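Local coordinates for protein glycosyl hydrolase family 88 (Pedobacter heparinus, PDB 3WIW) that acts as an unsaturated glucuronyl hydrolase with specificity for heparin, probably removing the terminal unsaturated uronic acid from heparin fragments, at residues K155-I159 against T200-T204; W167-I173 against H218-T224; H235-T239 against W292-V296. Where two conformers were deposited one is given. Residues are numbered along the deposited sequence.

Contacts 1 and 2 are buried and touch each other; contact 3 is partly buried and joins two loops. Along the chain, contacts 1 and 2 interlock: strand 158-159 is followed by strand 170-172, and helix 192-208 by strand 219-222. Val171 packs on Ala158 and His201, so the sheet of contact 2 lies directly on contact 1. The chemistry differs with the elements. Contact 1 sets helix side chains against the backbone of a hairpin. Contact 2 is a ladder of backbone hydrogen bonds with apolar packing. Contact 3 rests on one carboxylate and the packing of Leu238 on Trp292. His218 ND1 and Gln236 N link contact 2 to contact 3, whereas contacts 1 and 3 do not touch.

Contact 1 of 3, residues K155-I159 against T200-T204; sequences KVGAI and THAVT
His201 points the ND1 edge of its ring at the backbone of Ile159, beside Ala158. Its chi1 is t and chi2 is near 112°. This brings His201 ND1 to 2.9 Å from Ile159 N, which donates a hydrogen bond in the ring plane. His201 ND1 is also 3.5 Å from Ala158 CA. The CA atoms of Ala158 and His201 are 4.3 Å apart, the closest in the register. Residues 200-204 are regular helix. Residues 155-157 form a turn, and Ala158 and Ile159 are extended. Gly157 is left-handed, with phi/psi near 79/29. A CB here would jam against the carbonyl O of Val156 and come 2.9 Å from Thr204 OG1, a clash. Gly157 and Ala158 both face Asn153, so this is a G1 beta bulge in a hairpin. The bulge turns Gly157 O to the helix. Thr204, chi1 m, places OG1 2.7 Å from Gly157 O and 3.0 Å from Thr200 O; its one proton could serve either. Gly157 O also receives a CA-H...O contact from His201 CA at 3.5 Å. The hairpin of strands 152-153 and 158-159 thus packs beside helix 192-208. Helix 175-188 touches Ile159 and His201, and strand 170-172 meets Ala158 and His201 through Val171.

Contact 2 of 3, residues W167-I173 against H218-T224; sequences WQFPVII and HVISYDT
Strands 170-172 and 219-222 run antiparallel, axes 4.7 Å apart at 154°. Pro170 pairs with Ser221 and Ile172 with Val219 at non-hydrogen-bonded positions. Val171 and Ile220 form the hydrogen-bonded pair: Val171 N to Ile220 O 2.8 Å, Ile220 N to Val171 O 2.9 Å. Tyr222 N to Phe169 O and Ile173 N to His218 O, each 2.9 Å, extend the ladder. On one face Val219 fills the hollow between Pro170 and Ile172; its CG1 is 4.2 Å from Pro170 CB and its CG2 3.9 Å from Ile172 CG2. Strand 219-222 is the middle of a three-stranded sheet in this alpha6/alpha6-barrel enzyme. His218 ND1 bonds Gln236 N, and NE2 bonds OD1 of Asp174, the predicted proton donor. On the other face Val171 CG2 butts the Tyr222 ring edge, 3.7 Å from CE2. Trp167 reaches past Ser221, whose CB sits at the ring edge, to Val219. Phe169 CB meets Thr224 CG2 at 3.7 Å. Gln168, chi1 and chi2 both t, extends OE1 to accept from Thr224 N at 2.7 Å.

Contact 3 of 3, residues H235-T239 against W292-V296; sequences HQGLT and WDFDV
One carboxylate, that of Asp293, ties the two loops together and shapes its own turn. Asp293 OD2 accepts a hydrogen bond from Leu238 N at 2.8 Å, with an almost straight angle of 179°. Asp293 OD1 accepts from Asp295 N at 2.9 Å, which makes an Asx turn. Chi1 of Asp293 is t, and its CA-to-CB bond points toward the other loop. Asp293 OD2 also bonds Ser242 OG. Neither segment is helix or strand. Residues 293-296 form a type I beta turn, closed by a weak hydrogen bond from Val296 N to Asp293 O at 3.5 Å. The nearest CA pair is Gly237 with Asp293, 6.1 Å apart. Gly237 is extended, phi/psi near -95/-178, and its CA is 3.5 Å from Asp293 OD2; a CB there would be tight against that oxygen. Segment 235-239 follows strand 229-233 and precedes helix 245-262, while 292-296 precedes helix 306-322. The contact therefore joins loops that connect elements of the alpha6/alpha6-barrel fold. It lies beside the probable substrate site: Gly237 N bonds Thr234 OG1, and Thr234 is a predicted substrate-binding residue. His235 NE2 bonds a sulfonate oxygen of a bound buffer molecule. Leu238, with chi1 t and chi2 p, packs over the second loop. Leu238 CD1 is 3.8 Å from Trp292 CZ2 and 4.3 Å from Val296 CG1, and Leu238 CD2 is 3.9 Å from Asp295 O. Trp292, chi1 p, brings its six-membered ring beside the Gly237-Leu238 peptide, with CH2 3.7 Å from Leu238 N. Trp292 CZ3 meets Gln236 O at 3.6 Å, at the ring edge.

Contact 1 of 3, residues K155-I159 against T200-T204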
loop_
_atom_site.group_PDB
_atom_site.type_symbol
_atom_site.label_atom_id
_atom_site.label_comp_id
_atom_site.label_asym_id
_atom_site.label_seq_id
_atom_site.Cartn_x
_atom_site.Cartn_y
_atom_site.Cartn_z
ATOM N N LYS A 155 17.342 -3.618 -19.920
ATOM C CA LYS A 155 16.922 -3.142 -21.239
ATOM C C LYS A 155 15.554 -2.449 -21.206
ATOM O O LYS A 155 15.325 -1.462 -21.905
ATOM C CB LYS A 155 16.933 -4.289 -22.258
ATOM C CG LYS A 155 18.334 -4.875 -22.501
ATOM C CD LYS A 155 18.299 -6.001 -23.524
ATOM C CE LYS A 155 19.560 -6.852 -23.477
ATOM N NZ LYS A 155 20.757 -6.059 -23.861
ATOM N N VAL A 156 14.645 -2.968 -20.392
ATOM C CA VAL A 156 13.339 -2.347 -20.218
ATOM C C VAL A 156 13.416 -1.112 -19.313
ATOM O O VAL A 156 12.664 -0.140 -19.495
ATOM C CB VAL A 156 12.308 -3.358 -19.646
ATOM C CG1 VAL A 156 10.943 -2.694 -19.375
ATOM C CG2 VAL A 156 12.152 -4.518 -20.604
ATOM N N GLY A 157 14.295 -1.157 -18.318
ATOM C CA GLY A 157 14.324 -0.129 -17.294
ATOM C C GLY A 157 13.235 -0.310 -16.236
ATOM O O GLY A 157 12.779 0.672 -15.650
ATOM N N ALA A 158 12.811 -1.551 -15.975
ATOM C CA ALA A 158 11.757 -1.797 -14.974
ATOM C C ALA A 158 11.848 -3.214 -14.428
ATOM O O ALA A 158 12.427 -4.106 -15.058
ATOM C CB ALA A 158 10.361 -1.560 -15.568
ATOM N N ILE A 159 11.292 -3.399 -13.234
ATOM C CA ILE A 159 11.043 -4.698 -12.641
ATOM C C ILE A 159 9.845 -5.345 -13.323
ATOM O O ILE A 159 8.801 -4.706 -13.518
ATOM C CB ILE A 159 10.737 -4.539 -11.142
ATOM C CG1 ILE A 159 11.987 -4.017 -10.406
ATOM C CG2 ILE A 159 10.219 -5.864 -10.549
ATOM C CD1 ILE A 159 11.724 -3.625 -8.980
ATOM N N THR A 200 15.291 3.908 -11.493
ATOM C CA THR A 200 15.024 3.730 -12.931
ATOM C C THR A 200 13.593 3.235 -13.188
ATOM O O THR A 200 12.902 3.744 -14.073
ATOM C CB THR A 200 16.036 2.781 -13.572
ATOM O OG1 THR A 200 17.338 3.356 -13.443
ATOM C CG2 THR A 200 15.726 2.577 -15.063
ATOM N N HIS A 201 13.138 2.264 -12.404
ATOM C CA HIS A 201 11.762 1.787 -12.530
ATOM C C HIS A 201 10.766 2.946 -12.379
ATOM O O HIS A 201 9.812 3.073 -13.160
ATOM C CB HIS A 201 11.485 0.692 -11.493
ATOM C CG HIS A 201 10.122 0.099 -11.601
ATOM N ND1 HIS A 201 9.918 -1.209 -12.010
ATOM C CD2 HIS A 201 8.889 0.626 -11.395
ATOM C CE1 HIS A 201 8.626 -1.456 -12.041
ATOM N NE2 HIS A 201 7.975 -0.363 -11.661
ATOM N N ALA A 202 10.977 3.793 -11.374
ATOM C CA ALA A 202 10.094 4.932 -11.143
ATOM C C ALA A 202 10.118 5.897 -12.334
ATOM O O ALA A 202 9.063 6.444 -12.706
ATOM C CB ALA A 202 10.472 5.653 -9.845
ATOM N N VAL A 203 11.286 6.142 -12.906
ATOM C CA VAL A 203 11.385 7.026 -14.072
ATOM C C VAL A 203 10.678 6.430 -15.296
ATOM O O VAL A 203 9.870 7.105 -15.953
ATOM C CB VAL A 203 12.859 7.383 -14.383
ATOM C CG1 VAL A 203 12.948 8.167 -15.680
ATOM C CG2 VAL A 203 13.457 8.199 -13.231
ATOM N N THR A 204 10.936 5.155 -15.583
ATOM C CA THR A 204 10.297 4.482 -16.711
ATOM C C THR A 204 8.756 4.510 -16.550
ATOM O O THR A 204 8.018 4.797 -17.494
ATOM C CB THR A 204 10.787 3.033 -16.753
ATOM O OG1 THR A 204 12.218 3.031 -16.879
ATOM C CG2 THR A 204 10.153 2.251 -17.907
#

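Contact 2 of 3, residues W167-I173 against H218-T224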
loop_
_atom_site.group_PDB
_atom_site.type_symbol
_atom_site.label_atom_id
_atom_site.label_comp_id
_atom_site.label_asym_id
_atom_site.label_seq_id
_atom_site.Cartn_x
_atom_site.Cartn_y
_atom_site.Cartn_z
ATOM N N TRP A 167 1.628 -11.933 -21.348
ATOM C CA TRP A 167 2.505 -10.777 -21.548
ATOM C C TRP A 167 3.960 -11.177 -21.599
ATOM O O TRP A 167 4.414 -12.037 -20.845
ATOM C CB TRP A 167 2.364 -9.732 -20.443
ATOM C CG TRP A 167 0.981 -9.320 -20.149
ATOM C CD1 TRP A 167 0.324 -8.221 -20.629
ATOM C CD2 TRP A 167 0.077 -9.983 -19.272
ATOM N NE1 TRP A 167 -0.943 -8.169 -20.107
ATOM C CE2 TRP A 167 -1.120 -9.241 -19.270
ATOM C CE3 TRP A 167 0.156 -11.143 -18.497
ATOM C CZ2 TRP A 167 -2.222 -9.616 -18.515
ATOM C CZ3 TRP A 167 -0.937 -11.517 -17.755
ATOM C CH2 TRP A 167 -2.113 -10.755 -17.766
ATOM N N GLN A 168 4.683 -10.519 -22.490
ATOM C CA GLN A 168 6.114 -10.664 -22.592
ATOM C C GLN A 168 6.795 -10.108 -21.341
ATOM O O GLN A 168 7.741 -10.692 -20.806
ATOM C CB GLN A 168 6.561 -9.904 -23.835
ATOM C CG GLN A 168 8.024 -9.825 -24.007
ATOM C CD GLN A 168 8.428 -9.423 -25.408
ATOM O OE1 GLN A 168 9.560 -9.005 -25.631
ATOM N NE2 GLN A 168 7.507 -9.559 -26.363
ATOM N N PHE A 169 6.306 -8.973 -20.864
ATOM C CA PHE A 169 6.949 -8.289 -19.750
ATOM C C PHE A 169 5.976 -7.291 -19.158
ATOM O O PHE A 169 6.005 -6.115 -19.494
ATOM C CB PHE A 169 8.242 -7.605 -20.234
ATOM C CG PHE A 169 9.178 -7.189 -19.124
ATOM C CD1 PHE A 169 8.945 -6.032 -18.386
ATOM C CD2 PHE A 169 10.307 -7.954 -18.826
ATOM C CE1 PHE A 169 9.804 -5.645 -17.366
ATOM C CE2 PHE A 169 11.175 -7.575 -17.794
ATOM C CZ PHE A 169 10.931 -6.412 -17.071
ATOM N N PRO A 170 5.094 -7.774 -18.283
ATOM C CA PRO A 170 4.073 -6.906 -17.705
ATOM C C PRO A 170 4.596 -6.149 -16.499
ATOM O O PRO A 170 5.267 -6.740 -15.629
ATOM C CB PRO A 170 2.987 -7.890 -17.280
ATOM C CG PRO A 170 3.770 -9.159 -16.915
ATOM C CD PRO A 170 4.962 -9.172 -17.837
ATOM N N VAL A 171 4.275 -4.859 -16.434
ATOM C CA VAL A 171 4.608 -4.025 -15.271
ATOM C C VAL A 171 3.325 -3.346 -14.811
ATOM O O VAL A 171 2.642 -2.678 -15.601
ATOM C CB VAL A 171 5.661 -2.952 -15.645
ATOM C CG1 VAL A 171 5.993 -2.074 -14.421
ATOM C CG2 VAL A 171 6.925 -3.620 -16.165
ATOM N N ILE A 172 2.960 -3.544 -13.555
ATOM C CA ILE A 172 1.738 -2.941 -13.036
ATOM C C ILE A 172 2.048 -1.710 -12.188
ATOM O O ILE A 172 3.145 -1.593 -11.643
ATOM C CB ILE A 172 0.864 -3.967 -12.261
ATOM C CG1 ILE A 172 1.478 -4.422 -10.917
ATOM C CG2 ILE A 172 0.585 -5.165 -13.157
ATOM C CD1 ILE A 172 0.633 -5.511 -10.214
ATOM N N ILE A 173 1.088 -0.798 -12.083
ATOM C CA ILE A 173 1.284 0.425 -11.325
ATOM C C ILE A 173 1.631 0.101 -9.851
ATOM O O ILE A 173 2.418 0.833 -9.208
ATOM C CB ILE A 173 0.041 1.356 -11.463
ATOM C CG1 ILE A 173 0.359 2.764 -10.975
ATOM C CG2 ILE A 173 -1.180 0.802 -10.694
ATOM C CD1 ILE A 173 1.285 3.568 -11.909
ATOM N N HIS A 218 -3.274 0.541 -15.607
ATOM C CA HIS A 218 -2.892 -0.491 -14.654
ATOM C C HIS A 218 -1.621 -1.208 -15.128
ATOM O O HIS A 218 -0.626 -1.251 -14.395
ATOM C CB HIS A 218 -4.047 -1.471 -14.398
ATOM C CG HIS A 218 -3.835 -2.318 -13.183
ATOM N ND1 HIS A 218 -4.797 -3.162 -12.673
ATOM C CD2 HIS A 218 -2.747 -2.452 -12.381
ATOM C CE1 HIS A 218 -4.320 -3.772 -11.604
ATOM N NE2 HIS A 218 -3.076 -3.360 -11.410
ATOM N N VAL A 219 -1.651 -1.773 -16.341
ATOM C CA VAL A 219 -0.571 -2.596 -16.869
ATOM C C VAL A 219 0.033 -1.969 -18.105
ATOM O O VAL A 219 -0.674 -1.610 -19.049
ATOM C CB VAL A 219 -1.097 -3.988 -17.277
ATOM C CG1 VAL A 219 0.037 -4.924 -17.709
ATOM C CG2 VAL A 219 -1.822 -4.599 -16.135
ATOM N N ILE A 220 1.348 -1.843 -18.100
ATOM C CA ILE A 220 2.098 -1.606 -19.330
ATOM C C ILE A 220 2.890 -2.874 -19.631
ATOM O O ILE A 220 3.589 -3.408 -18.759
ATOM C CB ILE A 220 3.060 -0.405 -19.179
ATOM C CG1 ILE A 220 2.274 0.865 -18.789
ATOM C CG2 ILE A 220 3.868 -0.176 -20.462
ATOM C CD1 ILE A 220 1.301 1.356 -19.846
ATOM N N SER A 221 2.763 -3.360 -20.862
ATOM C CA SER A 221 3.544 -4.498 -21.323
ATOM C C SER A 221 4.668 -4.015 -22.219
ATOM O O SER A 221 4.447 -3.215 -23.138
ATOM C CB SER A 221 2.683 -5.496 -22.086
ATOM O OG SER A 221 3.465 -6.632 -22.403
ATOM N N TYR A 222 5.873 -4.514 -21.963
ATOM C CA TYR A 222 7.053 -4.087 -22.704
ATOM C C TYR A 222 7.667 -5.193 -23.544
ATOM O O TYR A 222 7.472 -6.382 -23.268
ATOM C CB TYR A 222 8.111 -3.638 -21.703
ATOM C CG TYR A 222 7.795 -2.372 -20.935
ATOM C CD1 TYR A 222 8.149 -1.123 -21.447
ATOM C CD2 TYR A 222 7.193 -2.421 -19.680
ATOM C CE1 TYR A 222 7.910 0.044 -20.727
ATOM C CE2 TYR A 222 6.926 -1.248 -18.959
ATOM C CZ TYR A 222 7.295 -0.021 -19.494
ATOM O OH TYR A 222 7.050 1.150 -18.794
ATOM N N ASP A 223 8.456 -4.792 -24.537
ATOM C CA ASP A 223 9.289 -5.708 -25.289
ATOM C C ASP A 223 10.553 -5.906 -24.474
ATOM O O ASP A 223 11.239 -4.935 -24.135
ATOM C CB ASP A 223 9.641 -5.071 -26.630
ATOM C CG ASP A 223 10.414 -5.998 -27.542
ATOM O OD1 ASP A 223 11.597 -6.299 -27.257
ATOM O OD2 ASP A 223 9.845 -6.395 -28.575
ATOM N N THR A 224 10.873 -7.154 -24.148
ATOM C CA THR A 224 12.000 -7.434 -23.255
ATOM C C THR A 224 13.362 -7.074 -23.819
ATOM O O THR A 224 14.311 -6.885 -23.065
ATOM C CB THR A 224 12.095 -8.919 -22.877
ATOM O OG1 THR A 224 12.386 -9.689 -24.049
ATOM C CG2 THR A 224 10.815 -9.399 -22.242
HETATM O O HOH W 1 3.033 -8.324 -24.524
#

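Contact 3 of 3, residues H235-T239 against W292-V296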
loop_
_atom_site.group_PDB
_atom_site.type_symbol
_atom_site.label_atom_id
_atom_site.label_comp_id
_atom_site.label_asym_id
_atom_site.label_seq_id
_atom_site.Cartn_x
_atom_site.Cartn_y
_atom_site.Cartn_z
ATOM N N HIS A 235 -6.056 -4.195 -15.598
ATOM C CA HIS A 235 -6.220 -5.525 -15.054
ATOM C C HIS A 235 -7.365 -5.508 -14.045
ATOM O O HIS A 235 -8.296 -6.295 -14.166
ATOM C CB HIS A 235 -4.913 -6.052 -14.454
ATOM C CG HIS A 235 -5.003 -7.462 -13.985
ATOM N ND1 HIS A 235 -5.141 -8.526 -14.853
ATOM C CD2 HIS A 235 -4.960 -7.990 -12.739
ATOM C CE1 HIS A 235 -5.187 -9.648 -14.159
ATOM N NE2 HIS A 235 -5.088 -9.348 -12.875
ATOM N N GLN A 236 -7.335 -4.589 -13.092
ATOM C CA GLN A 236 -8.385 -4.542 -12.066
ATOM C C GLN A 236 -9.310 -3.321 -12.123
ATOM O O GLN A 236 -10.192 -3.160 -11.258
ATOM C CB GLN A 236 -7.786 -4.764 -10.669
ATOM C CG GLN A 236 -7.358 -6.236 -10.527
ATOM C CD GLN A 236 -6.553 -6.561 -9.313
ATOM O OE1 GLN A 236 -5.788 -5.750 -8.843
ATOM N NE2 GLN A 236 -6.692 -7.785 -8.818
ATOM N N GLY A 237 -9.157 -2.496 -13.158
ATOM C CA GLY A 237 -10.061 -1.376 -13.362
ATOM C C GLY A 237 -11.204 -1.668 -14.312
ATOM O O GLY A 237 -11.358 -2.775 -14.824
ATOM N N LEU A 238 -12.014 -0.648 -14.550
ATOM C CA LEU A 238 -13.161 -0.769 -15.420
ATOM C C LEU A 238 -12.824 -1.064 -16.886
ATOM O O LEU A 238 -13.451 -1.941 -17.503
ATOM C CB LEU A 238 -13.964 0.525 -15.332
ATOM C CG LEU A 238 -15.320 0.537 -16.028
ATOM C CD1 LEU A 238 -16.337 -0.273 -15.216
ATOM C CD2 LEU A 238 -15.818 1.976 -16.210
ATOM N N THR A 239 -11.868 -0.328 -17.455
ATOM C CA THR A 239 -11.480 -0.501 -18.864
ATOM C C THR A 239 -10.007 -0.153 -19.028
ATOM O O THR A 239 -9.396 0.445 -18.140
ATOM C CB THR A 239 -12.239 0.443 -19.827
ATOM O OG1 THR A 239 -11.740 1.776 -19.664
ATOM C CG2 THR A 239 -13.766 0.436 -19.620
ATOM N N TRP A 292 -14.652 2.743 -6.676
ATOM C CA TRP A 292 -13.610 1.758 -6.929
ATOM C C TRP A 292 -12.842 2.054 -8.233
ATOM O O TRP A 292 -11.664 1.710 -8.370
ATOM C CB TRP A 292 -14.209 0.345 -6.932
ATOM C CG TRP A 292 -15.064 0.101 -8.128
ATOM C CD1 TRP A 292 -16.384 0.467 -8.289
ATOM C CD2 TRP A 292 -14.671 -0.514 -9.354
ATOM N NE1 TRP A 292 -16.811 0.128 -9.565
ATOM C CE2 TRP A 292 -15.773 -0.481 -10.233
ATOM C CE3 TRP A 292 -13.469 -1.081 -9.802
ATOM C CZ2 TRP A 292 -15.715 -1.030 -11.529
ATOM C CZ3 TRP A 292 -13.411 -1.624 -11.092
ATOM C CH2 TRP A 292 -14.525 -1.580 -11.936
ATOM N N ASP A 293 -13.501 2.708 -9.186
ATOM C CA ASP A 293 -12.871 3.210 -10.395
ATOM C C ASP A 293 -13.481 4.584 -10.641
ATOM O O ASP A 293 -14.712 4.755 -10.577
ATOM C CB ASP A 293 -13.108 2.259 -11.581
ATOM C CG ASP A 293 -12.318 2.649 -12.832
ATOM O OD1 ASP A 293 -12.549 3.750 -13.394
ATOM O OD2 ASP A 293 -11.461 1.845 -13.287
ATOM N N PHE A 294 -12.633 5.579 -10.914
ATOM C CA PHE A 294 -13.105 6.954 -11.051
ATOM C C PHE A 294 -14.013 7.167 -12.264
ATOM O O PHE A 294 -14.714 8.179 -12.329
ATOM C CB PHE A 294 -11.927 7.933 -11.169
ATOM C CG PHE A 294 -11.234 8.244 -9.849
ATOM C CD1 PHE A 294 -10.285 7.399 -9.289
ATOM C CD2 PHE A 294 -11.520 9.427 -9.183
ATOM C CE1 PHE A 294 -9.658 7.726 -8.083
ATOM C CE2 PHE A 294 -10.899 9.754 -7.975
ATOM C CZ PHE A 294 -9.970 8.893 -7.427
ATOM N N ASP A 295 -14.012 6.225 -13.216
ATOM C CA ASP A 295 -14.705 6.437 -14.485
ATOM C C ASP A 295 -16.048 5.741 -14.616
ATOM O O ASP A 295 -16.662 5.774 -15.685
ATOM C CB ASP A 295 -13.781 6.133 -15.661
ATOM C CG ASP A 295 -12.606 7.082 -15.704
ATOM O OD1 ASP A 295 -12.747 8.249 -15.297
ATOM O OD2 ASP A 295 -11.522 6.670 -16.091
ATOM N N VAL A 296 -16.511 5.092 -13.555
ATOM C CA VAL A 296 -17.823 4.470 -13.598
ATOM C C VAL A 296 -18.926 5.491 -13.863
ATOM O O VAL A 296 -18.826 6.657 -13.510
ATOM C CB VAL A 296 -18.150 3.692 -12.316
ATOM C CG1 VAL A 296 -17.152 2.550 -12.128
ATOM C CG2 VAL A 296 -18.186 4.608 -11.088
#